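Chitinase (Jonesia denitrificans, PDB 5VG0) binds copper as the lytic polysaccharide monooxygenase domain of a larger protein and probably helps to break down chitin. Local coordinates at residues P8-L13 and K57-T62; W83-D88 and Q93-K98; A39-G44 and I51-S56. One frame throughout, in Å; residues are numbered along the deposited sequence.

Interaction 1: P8-L13 and K57-T62; sequences PSRQAL and KPWPTT
With chi1 at -69° and the chain extended from CG to NE, R10 runs as a straight arm across one face of the W59 indole. In W59 the first torsion puts CG beside the backbone N, and chi2 (104°) turns the ring face to the arm, the two side chains crossing at about a right angle. The whole length of the arginine is used. R10 CB starts the contact 3.6 Å from W59 CZ3. Next, R10 CD stands 3.8 Å over the centroid of the W59 six-membered ring in a CH-pi contact. R10 CZ ends 4.0 Å over the centroid of the five-membered ring of W59. There the guanidinium stacks flat on the indole, the planes only 7° apart, and adds a cation-pi term. Outside partners fix the rotation of both groups: R10 NE makes a salt bridge to D138, NH1 and NH2 reach L52 O and N55 OD1, and W59 NE1 bonds to D54 O. Farther along, L13 and P60 meet tip to tip, CD1 4.1 Å from CD, while P8 CD lies 3.5 Å from T62 OG1. S9 N-caps the helix, its OG accepting from A12 N at 3.2 Å. A short capped helix thus rests on the run leading into strand 62-64, part of the long, strand-poor region between strands 34-36 and 62-64 that, as in other LPMOs of family AA10, elaborates a beta-sandwich core.

Interaction 2: W83-D88 and Q93-K98; sequences WEYFVD and QTFDQK
Five hydrogen bonds join W83-D88 to Q93-K98, and four of them are the backbone ladder of an antiparallel beta hairpin made by strands 80-87 and 90-96. W83 and F95 form a hydrogen-bonded pair through reciprocal N-H to O bonds, each 2.9 Å between N of one residue and O of the other; Y85 and Q93 form the next such pair, with E84 and T94 as the non-hydrogen-bonded pair between them. The fifth bond belongs to side chains: W83 NE1 donates at 2.9 Å to Q97 OE1, which accepts on a lone pair in its carbonyl plane and sits somewhat out of the indole plane. In Q97, CG lies anti to the backbone N (chi1 -156°) and a bend at chi2 then brings OE1 to NE1. The amide and indole planes stand 88° apart. On the face carrying E84 and T94, a water ties E84 OE2, 2.8 Å away, to T94 OG1; the other carboxylate oxygen of E84 holds R123 and N125 on strand 118-126. The opposite face, with W83, Y85 and F95, turns inward to the core between the sheets. There W83 stacks on W124 and F95 on H108, while Y85 OH bonds to H108 and W72. The nearest atom of the W83 side chain is about 10 Å from the bound copper. Y85 and F95 themselves meet rim to rim, their planes at 88° and neither ring over the other, with Y85 CE2 3.6 Å from F95 CD1.

Interaction 3: A39-G44 and I51-S56; sequences ATTCSG and ILDDNS
A type I turn from T41 to G44, closed by G44 N to T41 O, sets C42 and S43 against the 3-10 segment 51-53, with the CA atoms of C42 and D53 5.4 Å apart. D53 carries the polar part. Its CG lies anti to its own carbonyl carbon (chi1 -60°), which brings the carboxylate up to the turn, where S43 meets both oxygens. S43 N donates to D53 OD1 at 3.0 Å and S43 OG to D53 OD2 at a short 2.6 Å; both come from the syn side, tilted out of the carboxylate plane. A water adds a bridge, accepting from C42 N and donating to D53 OD1 at 2.8 Å. T41 CB packs beside that same oxygen. S43 OG also bonds to G45 N just beyond the turn. Next to this polar grip, C42 CB presses on L52 O at 3.3 Å and stands 4.2 Å from L52 CB. C42 SG is tied to C136 by a disulfide. Farther on, D54 OD1 accepts from S56 N, an Asx turn, and also from S56 OG. Both carboxylate oxygens of D53 are thus taken up by donors, the S43 N-H, the S43 hydroxyl and a water, which is consistent with an ionised aspartate, and the two bonds from one serine fix the rotation of the carboxylate.

Overall arrangement
From the N terminus, interaction 1 opens just after strand 2-6, at the helix 10-15, and closes where the chain returns at 57-62 to enter strand 62-64. Interaction 3, pairing 39-44 with 51-56, is nested inside that large loop, and the two touch around 51-56. Together they join the N-terminal helix to the long region between strands 34-36 and 62-64. Interaction 2 follows in series as a local hairpin, with only four residues between its segments, and pairs strands 80-87 and 90-96 in the six-stranded mixed sheet. Its centre lies about 20 Å from that of interaction 1, across the middle of the chain; F86 and T40 give it a light packing touch with interaction 3.

Interaction 1: P8-L13 and K57-T62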
ATOM      1  N   PRO A   8       0.656  -8.712  -2.210  1.00  9.16           N
ATOM      2  CA  PRO A   8      -0.472  -8.274  -1.382  1.00  9.25           C
ATOM      3  C   PRO A   8      -0.050  -7.356  -0.253  1.00  8.68           C
ATOM      4  O   PRO A   8       0.904  -7.622   0.477  1.00 10.19           O
ATOM      5  CB  PRO A   8      -1.054  -9.583  -0.843  1.00 11.44           C
ATOM      6  CG  PRO A   8       0.001 -10.575  -1.009  1.00 14.72           C
ATOM      7  CD  PRO A   8       0.790 -10.179  -2.206  1.00 11.12           C
ATOM      8  N   SER A   9      -0.812  -6.282  -0.084  1.00  7.64           N
ATOM      9  CA  SER A   9      -0.674  -5.411   1.062  1.00  7.24           C
ATOM     10  C   SER A   9      -1.207  -6.087   2.329  1.00  6.94           C
ATOM     11  O   SER A   9      -1.936  -7.080   2.293  1.00  7.59           O
ATOM     12  CB  SER A   9      -1.432  -4.113   0.814  1.00  7.86           C
ATOM     13  OG  SER A   9      -2.803  -4.382   0.560  1.00  9.01           O
ATOM     14  N   ARG A  10      -0.875  -5.487   3.471  1.00  6.77           N
ATOM     15  CA  ARG A  10      -1.398  -5.970   4.742  1.00  6.54           C
ATOM     16  C   ARG A  10      -2.924  -6.019   4.721  1.00  6.72           C
ATOM     17  O   ARG A  10      -3.521  -7.016   5.140  1.00  7.90           O
ATOM     18  CB  ARG A  10      -0.855  -5.127   5.902  1.00  6.77           C
ATOM     19  CG  ARG A  10       0.636  -5.328   6.138  1.00  7.50           C
ATOM     20  CD  ARG A  10       1.121  -4.609   7.371  1.00  7.69           C
ATOM     21  NE  ARG A  10       2.543  -4.849   7.556  1.00  8.58           N
ATOM     22  CZ  ARG A  10       3.272  -4.400   8.557  1.00 10.02           C
ATOM     23  NH1 ARG A  10       2.740  -3.662   9.505  1.00 10.98           N
ATOM     24  NH2 ARG A  10       4.549  -4.721   8.586  1.00 12.55           N
ATOM     25  N   GLN A  11      -3.569  -4.978   4.203  1.00  7.01           N
ATOM     26  CA  GLN A  11      -5.026  -4.986   4.159  1.00  7.34           C
ATOM     27  C   GLN A  11      -5.552  -6.048   3.201  1.00  7.81           C
ATOM     28  O   GLN A  11      -6.599  -6.642   3.463  1.00  8.49           O
ATOM     29  CB  GLN A  11      -5.608  -3.593   3.865  1.00  8.21           C
ATOM     30  CG  GLN A  11      -5.080  -2.867   2.639  1.00  8.50           C
ATOM     31  CD  GLN A  11      -4.003  -1.877   2.999  1.00  7.82           C
ATOM     32  OE1 GLN A  11      -2.982  -2.248   3.579  1.00  8.81           O
ATOM     33  NE2 GLN A  11      -4.232  -0.614   2.705  1.00  8.69           N
ATOM     34  N   ALA A  12      -4.853  -6.289   2.082  1.00  7.55           N
ATOM     35  CA  ALA A  12      -5.265  -7.356   1.170  1.00  8.11           C
ATOM     36  C   ALA A  12      -5.229  -8.720   1.839  1.00  8.28           C
ATOM     37  O   ALA A  12      -6.125  -9.547   1.635  1.00  9.68           O
ATOM     38  CB  ALA A  12      -4.357  -7.383  -0.055  1.00  8.93           C
ATOM     39  N   LEU A  13      -4.201  -8.974   2.641  1.00  7.81           N
ATOM     40  CA  LEU A  13      -4.072 -10.259   3.315  1.00  8.26           C
ATOM     41  C   LEU A  13      -5.169 -10.441   4.344  1.00  8.33           C
ATOM     42  O   LEU A  13      -5.715 -11.540   4.495  1.00 10.36           O
ATOM     43  CB  LEU A  13      -2.691 -10.363   3.948  1.00  9.06           C
ATOM     44  CG  LEU A  13      -1.554 -10.443   2.925  1.00 10.23           C
ATOM     45  CD1 LEU A  13      -0.223 -10.155   3.586  1.00 13.24           C
ATOM     46  CD2 LEU A  13      -1.513 -11.764   2.234  1.00 13.18           C
ATOM     47  N   LYS A  57       2.521  -8.694  14.990  1.00 13.74           N
ATOM     48  CA  LYS A  57       1.700  -9.735  14.405  1.00 13.22           C
ATOM     49  C   LYS A  57       2.518 -10.509  13.376  1.00 12.34           C
ATOM     50  O   LYS A  57       3.431  -9.955  12.750  1.00 13.22           O
ATOM     51  CB  LYS A  57       0.484  -9.135  13.709  1.00 14.18           C
ATOM     52  CG  LYS A  57      -0.482  -8.368  14.601  1.00 16.76           C
ATOM     53  CD  LYS A  57      -1.330  -9.310  15.425  1.00 19.58           C
ATOM     54  CE  LYS A  57      -2.181  -8.579  16.458  1.00 24.02           C
ATOM     55  NZ  LYS A  57      -1.421  -8.247  17.696  1.00 27.76           N
ATOM     56  N   PRO A  58       2.187 -11.785  13.148  1.00 11.60           N
ATOM     57  CA  PRO A  58       2.918 -12.590  12.143  1.00 12.01           C
ATOM     58  C   PRO A  58       2.412 -12.309  10.733  1.00 11.12           C
ATOM     59  O   PRO A  58       1.729 -13.119  10.100  1.00 13.40           O
ATOM     60  CB  PRO A  58       2.644 -14.025  12.613  1.00 13.93           C
ATOM     61  CG  PRO A  58       1.308 -13.947  13.239  1.00 14.25           C
ATOM     62  CD  PRO A  58       1.257 -12.619  13.939  1.00 12.37           C
ATOM     63  N   TRP A  59       2.739 -11.121  10.232  1.00 11.54           N
ATOM     64  CA  TRP A  59       2.331 -10.738   8.894  1.00 11.21           C
ATOM     65  C   TRP A  59       3.017 -11.643   7.880  1.00 12.12           C
ATOM     66  O   TRP A  59       4.242 -11.783   7.914  1.00 14.19           O
ATOM     67  CB  TRP A  59       2.723  -9.277   8.601  1.00 11.06           C
ATOM     68  CG  TRP A  59       1.899  -8.311   9.390  1.00 10.62           C
ATOM     69  CD1 TRP A  59       2.277  -7.611  10.492  1.00 11.54           C
ATOM     70  CD2 TRP A  59       0.534  -7.953   9.139  1.00  9.42           C
ATOM     71  NE1 TRP A  59       1.239  -6.836  10.938  1.00 12.15           N
ATOM     72  CE2 TRP A  59       0.152  -7.035  10.132  1.00 10.83           C
ATOM     73  CE3 TRP A  59      -0.401  -8.319   8.166  1.00 10.24           C
ATOM     74  CZ2 TRP A  59      -1.120  -6.482  10.184  1.00 12.09           C
ATOM     75  CZ3 TRP A  59      -1.676  -7.763   8.220  1.00 10.94           C
ATOM     76  CH2 TRP A  59      -2.019  -6.866   9.221  1.00 12.16           C
ATOM     77  N   PRO A  60       2.290 -12.222   6.937  1.00 12.24           N
ATOM     78  CA  PRO A  60       2.945 -12.998   5.883  1.00 13.55           C
ATOM     79  C   PRO A  60       3.783 -12.118   4.979  1.00 12.54           C
ATOM     80  O   PRO A  60       3.471 -10.959   4.746  1.00 13.71           O
ATOM     81  CB  PRO A  60       1.761 -13.602   5.113  1.00 16.06           C
ATOM     82  CG  PRO A  60       0.614 -13.551   6.039  1.00 15.85           C
ATOM     83  CD  PRO A  60       0.824 -12.330   6.864  1.00 13.18           C
ATOM     84  N   THR A  61       4.847 -12.691   4.450  1.00 12.51           N
ATOM     85  CA  THR A  61       5.700 -11.990   3.507  1.00 12.92           C
ATOM     86  C   THR A  61       5.603 -12.643   2.139  1.00 13.13           C
ATOM     87  O   THR A  61       5.316 -13.842   2.022  1.00 17.93           O
ATOM     88  CB  THR A  61       7.164 -11.987   3.963  1.00 17.02           C
ATOM     89  OG1 THR A  61       7.645 -13.323   4.072  1.00 19.38           O
ATOM     90  CG2 THR A  61       7.323 -11.280   5.301  1.00 18.55           C
ATOM     91  N   THR A  62       5.851 -11.849   1.105  1.00 10.78           N
ATOM     92  CA  THR A  62       5.877 -12.333  -0.264  1.00 10.51           C
ATOM     93  C   THR A  62       7.300 -12.266  -0.791  1.00 10.04           C
ATOM     94  O   THR A  62       7.969 -11.239  -0.663  1.00 10.49           O
ATOM     95  CB  THR A  62       4.960 -11.479  -1.131  1.00 12.40           C
ATOM     96  OG1 THR A  62       3.651 -11.476  -0.568  1.00 14.70           O
ATOM     97  CG2 THR A  62       4.890 -12.004  -2.556  1.00 13.10           C
TER

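Interaction 2: W83-D88 and Q93-K98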
ATOM      1  N   TRP A  83       1.910   8.844  -7.002  1.00  7.72           N
ATOM      2  CA  TRP A  83       2.042   7.577  -6.299  1.00  7.90           C
ATOM      3  C   TRP A  83       3.475   7.539  -5.784  1.00  8.14           C
ATOM      4  O   TRP A  83       4.418   7.617  -6.571  1.00 10.00           O
ATOM      5  CB  TRP A  83       1.807   6.409  -7.257  1.00  9.00           C
ATOM      6  CG  TRP A  83       0.551   6.495  -8.065  1.00  8.44           C
ATOM      7  CD1 TRP A  83       0.382   7.147  -9.246  1.00  9.60           C
ATOM      8  CD2 TRP A  83      -0.697   5.900  -7.742  1.00  8.55           C
ATOM      9  NE1 TRP A  83      -0.897   6.995  -9.681  1.00 10.68           N
ATOM     10  CE2 TRP A  83      -1.590   6.229  -8.777  1.00  9.65           C
ATOM     11  CE3 TRP A  83      -1.151   5.109  -6.680  1.00  9.61           C
ATOM     12  CZ2 TRP A  83      -2.908   5.812  -8.770  1.00 11.30           C
ATOM     13  CZ3 TRP A  83      -2.456   4.687  -6.685  1.00 11.55           C
ATOM     14  CH2 TRP A  83      -3.321   5.044  -7.713  1.00 11.64           C
ATOM     15  N   GLU A  84       3.648   7.437  -4.480  1.00  7.66           N
ATOM     16  CA  GLU A  84       4.964   7.430  -3.864  1.00  7.81           C
ATOM     17  C   GLU A  84       5.208   6.073  -3.230  1.00  7.81           C
ATOM     18  O   GLU A  84       4.357   5.555  -2.516  1.00 10.50           O
ATOM     19  CB  GLU A  84       5.073   8.512  -2.792  1.00  8.89           C
ATOM     20  CG  GLU A  84       4.998   9.924  -3.350  1.00 10.37           C
ATOM     21  CD  GLU A  84       4.975  10.956  -2.258  1.00 11.68           C
ATOM     22  OE1 GLU A  84       4.043  10.930  -1.443  1.00 12.23           O
ATOM     23  OE2 GLU A  84       5.917  11.776  -2.215  1.00 15.68           O
ATOM     24  N   TYR A  85       6.371   5.510  -3.490  1.00  7.29           N
ATOM     25  CA  TYR A  85       6.773   4.225  -2.943  1.00  7.15           C
ATOM     26  C   TYR A  85       7.993   4.402  -2.067  1.00  7.09           C
ATOM     27  O   TYR A  85       9.016   4.908  -2.529  1.00  8.55           O
ATOM     28  CB  TYR A  85       7.054   3.223  -4.057  1.00  8.26           C
ATOM     29  CG  TYR A  85       5.831   2.913  -4.869  1.00  8.57           C
ATOM     30  CD1 TYR A  85       4.954   1.935  -4.466  1.00  8.84           C
ATOM     31  CD2 TYR A  85       5.516   3.617  -6.005  1.00  8.90           C
ATOM     32  CE1 TYR A  85       3.818   1.644  -5.172  1.00  9.65           C
ATOM     33  CE2 TYR A  85       4.360   3.316  -6.735  1.00  9.64           C
ATOM     34  CZ  TYR A  85       3.517   2.324  -6.309  1.00  9.50           C
ATOM     35  OH  TYR A  85       2.370   1.993  -6.981  1.00 11.52           O
ATOM     36  N   PHE A  86       7.863   3.988  -0.821  1.00  7.58           N
ATOM     37  CA  PHE A  86       8.914   4.066   0.185  1.00  7.94           C
ATOM     38  C   PHE A  86       9.396   2.660   0.492  1.00  7.97           C
ATOM     39  O   PHE A  86       8.610   1.713   0.494  1.00  9.38           O
ATOM     40  CB  PHE A  86       8.378   4.674   1.494  1.00  8.83           C
ATOM     41  CG  PHE A  86       7.876   6.080   1.378  1.00  9.15           C
ATOM     42  CD1 PHE A  86       6.632   6.357   0.838  1.00 10.70           C
ATOM     43  CD2 PHE A  86       8.643   7.129   1.851  1.00 10.85           C
ATOM     44  CE1 PHE A  86       6.192   7.665   0.736  1.00 11.87           C
ATOM     45  CE2 PHE A  86       8.192   8.425   1.746  1.00 13.18           C
ATOM     46  CZ  PHE A  86       6.962   8.686   1.191  1.00 13.18           C
ATOM     47  N   VAL A  87      10.685   2.512   0.758  1.00  8.04           N
ATOM     48  CA  VAL A  87      11.246   1.260   1.237  1.00  8.25           C
ATOM     49  C   VAL A  87      11.773   1.532   2.635  1.00  8.54           C
ATOM     50  O   VAL A  87      12.650   2.380   2.819  1.00  9.68           O
ATOM     51  CB  VAL A  87      12.337   0.729   0.301  1.00 10.47           C
ATOM     52  CG1 VAL A  87      12.999  -0.510   0.892  1.00 13.50           C
ATOM     53  CG2 VAL A  87      11.737   0.476  -1.074  1.00 12.14           C
ATOM     54  N   ASP A  88      11.204   0.857   3.624  1.00  8.71           N
ATOM     55  CA  ASP A  88      11.578   1.050   5.025  1.00  9.54           C
ATOM     56  C   ASP A  88      11.561   2.530   5.408  1.00 11.28           C
ATOM     57  O   ASP A  88      12.433   3.013   6.122  1.00 13.49           O
ATOM     58  CB  ASP A  88      12.927   0.412   5.323  1.00 10.61           C
ATOM     59  CG  ASP A  88      12.992  -1.033   4.914  1.00 10.67           C
ATOM     60  OD1 ASP A  88      12.001  -1.777   5.061  1.00 11.86           O
ATOM     61  OD2 ASP A  88      14.077  -1.426   4.451  1.00 13.18           O
ATOM     62  N   GLN A  93      10.683   5.613  -5.181  1.00  8.70           N
ATOM     63  CA  GLN A  93      10.230   5.972  -6.519  1.00  9.05           C
ATOM     64  C   GLN A  93       8.932   6.745  -6.430  1.00  8.83           C
ATOM     65  O   GLN A  93       8.111   6.488  -5.562  1.00  9.83           O
ATOM     66  CB  GLN A  93       9.943   4.742  -7.397  1.00 11.73           C
ATOM     67  CG  GLN A  93      11.165   4.142  -8.019  1.00 13.81           C
ATOM     68  CD  GLN A  93      10.867   2.860  -8.770  1.00 14.01           C
ATOM     69  OE1 GLN A  93      11.311   1.811  -8.371  1.00 15.04           O
ATOM     70  NE2 GLN A  93      10.127   2.945  -9.864  1.00 14.74           N
ATOM     71  N   THR A  94       8.742   7.653  -7.386  1.00  8.95           N
ATOM     72  CA  THR A  94       7.532   8.443  -7.517  1.00  9.66           C
ATOM     73  C   THR A  94       7.018   8.301  -8.940  1.00  9.88           C
ATOM     74  O   THR A  94       7.800   8.336  -9.892  1.00 12.29           O
ATOM     75  CB  THR A  94       7.830   9.920  -7.240  1.00 11.97           C
ATOM     76  OG1 THR A  94       8.382  10.041  -5.926  1.00 13.92           O
ATOM     77  CG2 THR A  94       6.592  10.794  -7.332  1.00 13.71           C
ATOM     78  N   PHE A  95       5.714   8.160  -9.090  1.00  9.00           N
ATOM     79  CA  PHE A  95       5.049   8.186 -10.390  1.00  9.17           C
ATOM     80  C   PHE A  95       4.076   9.346 -10.393  1.00  9.66           C
ATOM     81  O   PHE A  95       3.246   9.465  -9.493  1.00 11.52           O
ATOM     82  CB  PHE A  95       4.275   6.895 -10.640  1.00 10.38           C
ATOM     83  CG  PHE A  95       5.141   5.694 -10.797  1.00 11.57           C
ATOM     84  CD1 PHE A  95       5.642   5.037  -9.687  1.00 12.48           C
ATOM     85  CD2 PHE A  95       5.464   5.215 -12.046  1.00 14.52           C
ATOM     86  CE1 PHE A  95       6.433   3.917  -9.827  1.00 13.82           C
ATOM     87  CE2 PHE A  95       6.260   4.095 -12.190  1.00 16.72           C
ATOM     88  CZ  PHE A  95       6.751   3.453 -11.078  1.00 15.04           C
ATOM     89  N   ASP A  96       4.170  10.195 -11.405  1.00 10.46           N
ATOM     90  CA  ASP A  96       3.353  11.403 -11.518  1.00 10.96           C
ATOM     91  C   ASP A  96       2.158  11.109 -12.416  1.00 10.72           C
ATOM     92  O   ASP A  96       2.325  10.764 -13.588  1.00 12.95           O
ATOM     93  CB  ASP A  96       4.229  12.509 -12.107  1.00 12.23           C
ATOM     94  CG  ASP A  96       3.560  13.847 -12.158  1.00 13.31           C
ATOM     95  OD1 ASP A  96       2.427  14.004 -11.665  1.00 13.63           O
ATOM     96  OD2 ASP A  96       4.240  14.750 -12.689  1.00 17.34           O
ATOM     97  N   GLN A  97       0.955  11.241 -11.876  1.00 10.36           N
ATOM     98  CA  GLN A  97      -0.264  11.070 -12.653  1.00 10.86           C
ATOM     99  C   GLN A  97      -0.784  12.387 -13.204  1.00 11.85           C
ATOM    100  O   GLN A  97      -1.777  12.403 -13.943  1.00 13.52           O
ATOM    101  CB  GLN A  97      -1.344  10.384 -11.806  1.00 11.80           C
ATOM    102  CG  GLN A  97      -2.429   9.646 -12.612  1.00 13.00           C
ATOM    103  CD  GLN A  97      -1.948   8.324 -13.142  1.00 13.23           C
ATOM    104  OE1 GLN A  97      -1.311   7.556 -12.450  1.00 14.33           O
ATOM    105  NE2 GLN A  97      -2.274   8.042 -14.373  1.00 16.49           N
ATOM    106  N   LYS A  98      -0.143  13.496 -12.855  1.00 12.22           N
ATOM    107  CA  LYS A  98      -0.406  14.783 -13.486  1.00 14.05           C
ATOM    108  C   LYS A  98      -1.824  15.286 -13.228  1.00 13.44           C
ATOM    109  O   LYS A  98      -2.383  16.037 -14.033  1.00 15.48           O
ATOM    110  CB  LYS A  98      -0.118  14.739 -14.991  1.00 18.66           C
ATOM    111  CG  LYS A  98       1.291  14.309 -15.355  1.00 24.71           C
ATOM    112  CD  LYS A  98       2.234  15.473 -15.412  1.00 32.28           C
ATOM    113  CE  LYS A  98       3.611  15.057 -15.932  1.00 37.32           C
ATOM    114  NZ  LYS A  98       4.610  16.141 -15.747  1.00 40.11           N
TER
HETATM  115  O   HOH W   1       7.660  12.335  -4.378  1.00 20.67           O

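Interaction 3: A39-G44 and I51-S56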
ATOM      1  N   ALA A  39       1.909  11.167   6.025  1.00 11.79           N
ATOM      2  CA  ALA A  39       2.315  10.141   6.972  1.00 12.01           C
ATOM      3  C   ALA A  39       3.190   9.086   6.310  1.00 10.73           C
ATOM      4  O   ALA A  39       3.189   8.919   5.097  1.00 11.56           O
ATOM      5  CB  ALA A  39       1.083   9.482   7.583  1.00 13.46           C
ATOM      6  N   THR A  40       3.933   8.348   7.133  1.00 12.18           N
ATOM      7  CA  THR A  40       4.756   7.246   6.637  1.00 13.54           C
ATOM      8  C   THR A  40       4.467   5.952   7.379  1.00 13.37           C
ATOM      9  O   THR A  40       5.330   5.087   7.465  1.00 16.65           O
ATOM     10  CB  THR A  40       6.245   7.586   6.666  1.00 19.04           C
ATOM     11  OG1 THR A  40       6.596   8.013   7.981  1.00 21.17           O
ATOM     12  CG2 THR A  40       6.566   8.717   5.682  1.00 21.46           C
ATOM     13  N   THR A  41       3.261   5.799   7.902  1.00 12.12           N
ATOM     14  CA  THR A  41       2.841   4.584   8.579  1.00 11.31           C
ATOM     15  C   THR A  41       1.864   3.810   7.703  1.00  9.85           C
ATOM     16  O   THR A  41       1.232   4.358   6.796  1.00 11.17           O
ATOM     17  CB  THR A  41       2.176   4.923   9.912  1.00 13.18           C
ATOM     18  OG1 THR A  41       1.102   5.823   9.657  1.00 15.29           O
ATOM     19  CG2 THR A  41       3.189   5.538  10.867  1.00 16.16           C
ATOM     20  N   CYS A  42       1.708   2.528   8.035  1.00  9.54           N
ATOM     21  CA  CYS A  42       0.895   1.625   7.235  1.00  9.17           C
ATOM     22  C   CYS A  42      -0.592   1.930   7.323  1.00  9.70           C
ATOM     23  O   CYS A  42      -1.331   1.628   6.381  1.00 11.21           O
ATOM     24  CB  CYS A  42       1.156   0.187   7.685  1.00  9.73           C
ATOM     25  SG  CYS A  42       2.849  -0.355   7.442  1.00 11.01           S
ATOM     26  N   SER A  43      -1.059   2.516   8.424  1.00  9.68           N
ATOM     27  CA  SER A  43      -2.448   2.938   8.558  1.00 10.66           C
ATOM     28  C   SER A  43      -2.659   4.392   8.176  1.00 10.82           C
ATOM     29  O   SER A  43      -3.802   4.866   8.191  1.00 11.91           O
ATOM     30  CB  SER A  43      -2.902   2.786  10.000  1.00 13.04           C
ATOM     31  OG  SER A  43      -2.221   3.730  10.809  1.00 13.81           O
ATOM     32  N   GLY A  44      -1.581   5.127   7.901  1.00 10.61           N
ATOM     33  CA  GLY A  44      -1.653   6.557   7.724  1.00 11.49           C
ATOM     34  C   GLY A  44      -2.040   7.317   8.972  1.00 12.73           C
ATOM     35  O   GLY A  44      -2.239   8.534   8.897  1.00 15.31           O
ATOM     36  N   ILE A  51      -4.369  -1.762  13.527  1.00 12.52           N
ATOM     37  CA  ILE A  51      -3.746  -3.078  13.449  1.00 12.04           C
ATOM     38  C   ILE A  51      -2.701  -3.130  12.346  1.00 10.82           C
ATOM     39  O   ILE A  51      -1.731  -3.889  12.439  1.00 11.14           O
ATOM     40  CB  ILE A  51      -4.813  -4.169  13.264  1.00 15.70           C
ATOM     41  CG1 ILE A  51      -4.170  -5.561  13.383  1.00 20.98           C
ATOM     42  CG2 ILE A  51      -5.509  -4.012  11.915  1.00 17.72           C
ATOM     43  CD1 ILE A  51      -5.007  -6.594  14.010  1.00 23.41           C
ATOM     44  N   LEU A  52      -2.881  -2.345  11.274  1.00  9.59           N
ATOM     45  CA  LEU A  52      -1.942  -2.383  10.161  1.00  9.09           C
ATOM     46  C   LEU A  52      -0.558  -1.905  10.553  1.00  9.28           C
ATOM     47  O   LEU A  52       0.397  -2.170   9.819  1.00 10.63           O
ATOM     48  CB  LEU A  52      -2.458  -1.535   9.002  1.00  9.27           C
ATOM     49  CG  LEU A  52      -3.802  -1.973   8.414  1.00  9.71           C
ATOM     50  CD1 LEU A  52      -4.252  -0.976   7.367  1.00 11.22           C
ATOM     51  CD2 LEU A  52      -3.723  -3.387   7.831  1.00 12.67           C
ATOM     52  N   ASP A  53      -0.432  -1.180  11.664  1.00  9.80           N
ATOM     53  CA  ASP A  53       0.853  -0.706  12.155  1.00 11.33           C
ATOM     54  C   ASP A  53       1.513  -1.664  13.135  1.00 12.24           C
ATOM     55  O   ASP A  53       2.632  -1.391  13.567  1.00 14.86           O
ATOM     56  CB  ASP A  53       0.688   0.638  12.878  1.00 12.89           C
ATOM     57  CG  ASP A  53       0.134   1.738  11.996  1.00 15.24           C
ATOM     58  OD1 ASP A  53       0.514   1.817  10.825  1.00 15.73           O
ATOM     59  OD2 ASP A  53      -0.659   2.571  12.507  1.00 18.17           O
ATOM     60  N   ASP A  54       0.859  -2.757  13.503  1.00 11.41           N
ATOM     61  CA  ASP A  54       1.334  -3.620  14.580  1.00 12.37           C
ATOM     62  C   ASP A  54       2.296  -4.651  14.007  1.00 11.90           C
ATOM     63  O   ASP A  54       1.880  -5.679  13.464  1.00 13.24           O
ATOM     64  CB  ASP A  54       0.150  -4.293  15.260  1.00 13.72           C
ATOM     65  CG  ASP A  54       0.548  -5.116  16.455  1.00 17.48           C
ATOM     66  OD1 ASP A  54       1.756  -5.295  16.686  1.00 17.69           O
ATOM     67  OD2 ASP A  54      -0.371  -5.580  17.141  1.00 20.48           O
ATOM     68  N   ASN A  55       3.588  -4.400  14.157  1.00 12.24           N
ATOM     69  CA  ASN A  55       4.615  -5.287  13.623  1.00 13.61           C
ATOM     70  C   ASN A  55       4.829  -6.533  14.469  1.00 16.03           C
ATOM     71  O   ASN A  55       5.585  -7.415  14.054  1.00 20.05           O
ATOM     72  CB  ASN A  55       5.932  -4.538  13.433  1.00 14.75           C
ATOM     73  CG  ASN A  55       5.823  -3.461  12.388  1.00 16.49           C
ATOM     74  OD1 ASN A  55       5.275  -3.671  11.308  1.00 19.91           O
ATOM     75  ND2 ASN A  55       6.299  -2.295  12.713  1.00 18.29           N
ATOM     76  N   SER A  56       4.187  -6.643  15.625  1.00 15.25           N
ATOM     77  CA  SER A  56       4.302  -7.852  16.428  1.00 16.71           C
ATOM     78  C   SER A  56       3.462  -8.992  15.877  1.00 15.71           C
ATOM     79  O   SER A  56       3.681 -10.152  16.250  1.00 16.98           O
ATOM     80  CB  SER A  56       3.915  -7.566  17.875  1.00 20.86           C
ATOM     81  OG  SER A  56       2.511  -7.483  18.053  1.00 23.38           O
TER
HETATM   82  O   HOH W   2       3.217   1.519  10.365  1.00 25.25           O